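Local coordinates for actin-binding protein (Saccharomyces cerevisiae, PDB 1JO8), which binds actin filaments and regulates actin assembly by the ARP2/3 complex, and interacts with several partner proteins through its SH3 domain, the part described, at residues Ile28-Leu37 with Leu48-Leu56. Sequence-based numbering, arbitrary orientation. Where two conformers were deposited one is given.
Sequences IEFVDDDWWL and LFPSNYVSL. With SO4 (sulfate ion), chain C.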
# COMPACT_ATOMS: atom_id res chain seq x y z
N ILE A 28 -2.37 7.59 2.04
CA ILE A 28 -1.49 7.45 0.90
C ILE A 28 -0.89 8.79 0.51
O ILE A 28 -1.56 9.82 0.48
CB ILE A 28 -2.26 6.83 -0.27
CG1 ILE A 28 -2.57 5.38 0.10
CG2 ILE A 28 -1.47 6.91 -1.58
CD1 ILE A 28 -3.58 4.71 -0.77
N GLU A 29 0.41 8.75 0.25
CA GLU A 29 1.18 9.89 -0.17
C GLU A 29 1.79 9.56 -1.52
O GLU A 29 2.45 8.54 -1.69
CB GLU A 29 2.23 10.24 0.90
CG GLU A 29 1.51 10.73 2.16
CD GLU A 29 2.37 11.18 3.34
OE1 GLU A 29 3.42 10.56 3.55
OE2 GLU A 29 1.97 12.07 4.12
N PHE A 30 1.51 10.41 -2.51
CA PHE A 30 1.87 10.15 -3.89
C PHE A 30 3.30 10.60 -4.14
O PHE A 30 3.55 11.54 -4.90
CB PHE A 30 0.86 10.85 -4.81
CG PHE A 30 -0.54 10.31 -4.66
CD1 PHE A 30 -0.95 9.17 -5.34
CD2 PHE A 30 -1.43 10.91 -3.82
CE1 PHE A 30 -2.23 8.69 -5.19
CE2 PHE A 30 -2.74 10.42 -3.67
CZ PHE A 30 -3.11 9.31 -4.35
N VAL A 31 4.24 9.89 -3.56
CA VAL A 31 5.64 10.32 -3.60
C VAL A 31 6.31 10.08 -4.94
O VAL A 31 7.30 10.73 -5.23
CB VAL A 31 6.49 9.64 -2.49
CG1 VAL A 31 6.02 10.08 -1.12
CG2 VAL A 31 6.46 8.13 -2.62
N ASP A 32 5.76 9.20 -5.76
CA ASP A 32 6.31 8.88 -7.07
C ASP A 32 5.14 8.42 -7.94
O ASP A 32 4.06 8.18 -7.42
CB ASP A 32 7.37 7.79 -6.90
CG ASP A 32 7.98 7.36 -8.20
OD1 ASP A 32 8.84 8.12 -8.73
OD2 ASP A 32 7.65 6.27 -8.75
N ASP A 33 5.35 8.30 -9.26
CA ASP A 33 4.30 7.85 -10.17
C ASP A 33 3.97 6.38 -9.96
O ASP A 33 2.82 5.98 -10.04
CB ASP A 33 4.75 7.98 -11.64
CG ASP A 33 4.86 9.40 -12.11
OD1 ASP A 33 4.24 10.30 -11.53
OD2 ASP A 33 5.55 9.68 -13.10
N ASP A 34 4.99 5.57 -9.73
CA ASP A 34 4.85 4.11 -9.67
C ASP A 34 4.89 3.52 -8.27
O ASP A 34 4.54 2.35 -8.08
CB ASP A 34 5.95 3.47 -10.53
CG ASP A 34 5.88 3.94 -11.96
OD1 ASP A 34 4.78 3.84 -12.52
OD2 ASP A 34 6.84 4.47 -12.57
N TRP A 35 5.38 4.30 -7.33
CA TRP A 35 5.52 3.85 -5.96
C TRP A 35 4.89 4.90 -5.07
O TRP A 35 5.21 6.09 -5.20
CB TRP A 35 6.99 3.70 -5.61
CG TRP A 35 7.64 2.55 -6.28
CD1 TRP A 35 8.22 2.53 -7.52
CD2 TRP A 35 7.73 1.22 -5.78
NE1 TRP A 35 8.67 1.27 -7.80
CE2 TRP A 35 8.40 0.44 -6.74
CE3 TRP A 35 7.36 0.62 -4.58
CZ2 TRP A 35 8.67 -0.92 -6.55
CZ3 TRP A 35 7.65 -0.72 -4.39
CH2 TRP A 35 8.30 -1.47 -5.36
N TRP A 36 4.02 4.46 -4.16
CA TRP A 36 3.36 5.33 -3.22
C TRP A 36 3.77 4.91 -1.83
O TRP A 36 4.23 3.81 -1.61
CB TRP A 36 1.85 5.29 -3.35
CG TRP A 36 1.33 5.76 -4.69
CD1 TRP A 36 2.00 6.52 -5.60
CD2 TRP A 36 0.04 5.50 -5.26
NE1 TRP A 36 1.21 6.77 -6.69
CE2 TRP A 36 0.00 6.15 -6.52
CE3 TRP A 36 -1.08 4.79 -4.85
CZ2 TRP A 36 -1.11 6.12 -7.34
CZ3 TRP A 36 -2.19 4.78 -5.69
CH2 TRP A 36 -2.19 5.43 -6.91
N LEU A 37 3.60 5.83 -0.90
CA LEU A 37 3.82 5.57 0.50
C LEU A 37 2.46 5.45 1.20
O LEU A 37 1.57 6.25 0.92
CB LEU A 37 4.57 6.72 1.11
CG LEU A 37 5.00 6.77 2.55
CD1 LEU A 37 5.76 5.58 3.05
CD2 LEU A 37 5.67 8.09 2.88
N LEU A 48 6.65 1.82 1.31
CA LEU A 48 6.40 1.97 -0.10
C LEU A 48 5.73 0.75 -0.69
O LEU A 48 5.92 -0.38 -0.22
CB LEU A 48 7.73 2.18 -0.82
CG LEU A 48 8.44 3.50 -0.57
CD1 LEU A 48 9.84 3.41 -1.11
CD2 LEU A 48 7.68 4.64 -1.23
N PHE A 49 4.97 0.97 -1.76
CA PHE A 49 4.33 -0.13 -2.45
C PHE A 49 4.06 0.30 -3.87
O PHE A 49 3.93 1.51 -4.13
CB PHE A 49 3.04 -0.55 -1.75
CG PHE A 49 1.98 0.51 -1.70
CD1 PHE A 49 1.99 1.51 -0.75
CD2 PHE A 49 1.01 0.56 -2.68
CE1 PHE A 49 1.02 2.50 -0.75
CE2 PHE A 49 0.06 1.55 -2.68
CZ PHE A 49 0.06 2.52 -1.73
N PRO A 50 3.99 -0.64 -4.81
CA PRO A 50 3.75 -0.28 -6.20
C PRO A 50 2.29 0.10 -6.36
O PRO A 50 1.38 -0.59 -5.92
CB PRO A 50 4.10 -1.56 -6.97
CG PRO A 50 4.77 -2.45 -6.00
CD PRO A 50 4.20 -2.10 -4.66
N SER A 51 2.06 1.25 -6.98
CA SER A 51 0.71 1.81 -7.03
C SER A 51 -0.31 0.91 -7.73
O SER A 51 -1.49 0.94 -7.38
CB SER A 51 0.77 3.16 -7.71
OG SER A 51 1.11 3.00 -9.06
N ASN A 52 0.12 0.11 -8.69
CA ASN A 52 -0.83 -0.72 -9.41
C ASN A 52 -1.39 -1.89 -8.58
O ASN A 52 -2.28 -2.60 -9.01
CB ASN A 52 -0.22 -1.22 -10.76
CG ASN A 52 0.24 -0.03 -11.71
OD1 ASN A 52 -0.44 0.29 -12.66
ND2 ASN A 52 1.39 0.59 -11.42
N TYR A 53 -0.89 -2.10 -7.36
CA TYR A 53 -1.43 -3.16 -6.52
C TYR A 53 -2.70 -2.75 -5.76
O TYR A 53 -3.29 -3.60 -5.10
CB TYR A 53 -0.39 -3.71 -5.53
CG TYR A 53 0.57 -4.66 -6.16
CD1 TYR A 53 1.54 -4.22 -7.05
CD2 TYR A 53 0.52 -6.00 -5.88
CE1 TYR A 53 2.42 -5.10 -7.65
CE2 TYR A 53 1.39 -6.88 -6.47
CZ TYR A 53 2.34 -6.43 -7.36
OH TYR A 53 3.19 -7.34 -7.95
N VAL A 54 -3.09 -1.49 -5.81
CA VAL A 54 -4.25 -1.01 -5.05
C VAL A 54 -5.20 -0.22 -5.92
O VAL A 54 -4.85 0.25 -7.00
CB VAL A 54 -3.83 -0.11 -3.84
CG1 VAL A 54 -2.73 -0.76 -3.01
CG2 VAL A 54 -3.38 1.25 -4.31
N SER A 55 -6.42 -0.06 -5.43
CA SER A 55 -7.44 0.76 -6.05
C SER A 55 -8.00 1.71 -4.99
O SER A 55 -8.36 1.25 -3.92
CB SER A 55 -8.54 -0.15 -6.58
OG SER A 55 -9.62 0.62 -7.01
N LEU A 56 -8.05 3.02 -5.23
CA LEU A 56 -8.53 3.95 -4.20
C LEU A 56 -9.95 3.62 -3.77
O LEU A 56 -10.79 3.21 -4.58
CB LEU A 56 -8.44 5.40 -4.65
CG LEU A 56 -7.06 5.88 -5.06
CD1 LEU A 56 -7.09 7.39 -5.23
CD2 LEU A 56 -5.99 5.53 -4.07
S SO4 C . -8.35 1.05 -10.47
O1 SO4 C . -8.22 -0.39 -10.68
O2 SO4 C . -9.57 1.33 -9.72
O3 SO4 C . -7.20 1.51 -9.72
O4 SO4 C . -8.39 1.74 -11.77
O HOH W 1 2.16 3.41 -12.13
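Trp36 and Phe49 form an antiparallel hydrogen-bonded pair, each backbone N donating to the other's O, flanked by the non-hydrogen-bonded pairs Trp35-Pro50 and Leu37-Leu48. Where the strand pairing ends, Ser51 N adds a bond to Asp34 O (2.9 Å), reaching it from above the carbonyl plane.

The two tryptophans turn to opposite faces of the sheet. Pro50 CG lies over the face of the six-membered ring of Trp35, near CZ3 and CH2 and 4.0 Å from the centroid, in a CH-pi contact; Tyr9 touches both residues. Proline, lacking an N-H, suits a non-hydrogen-bonded pair. This neighbouring Trp, Pro and Tyr set matches the peptide-binding surface of SH3 domains, and probably serves it here. Ser51 CB lies almost on the ring normal of Trp36, 3.4 Å from the six-membered centroid, while Phe30 CD1 lies over the opposite face, offset toward its rim. Serine suits so close a place, being small enough to approach the ring squarely. Its OG, turned between backbone N and carbonyl carbon (chi1 68°), bonds water 1 (3.3 Å); the same water donates to Asp34 OD1 and accepts from Asn52 ND2. Phe49, apolar and flat, brings CZ to the edge of the Trp36 ring, 3.7 Å from Trp36 CB, and Val54 CG2 and Leu56 CD2 approach Trp36 CZ3. With an alanine at Trp36, Ser51 CB would probably lose the ring face it packs on, and a gap would open beside Val54 and Leu56.

Backbone bonds thus fix the strand register, apolar groups and ring faces supply the cohesion, and one water links Ser51 OG, Asp34 OD1 and Asn52 ND2.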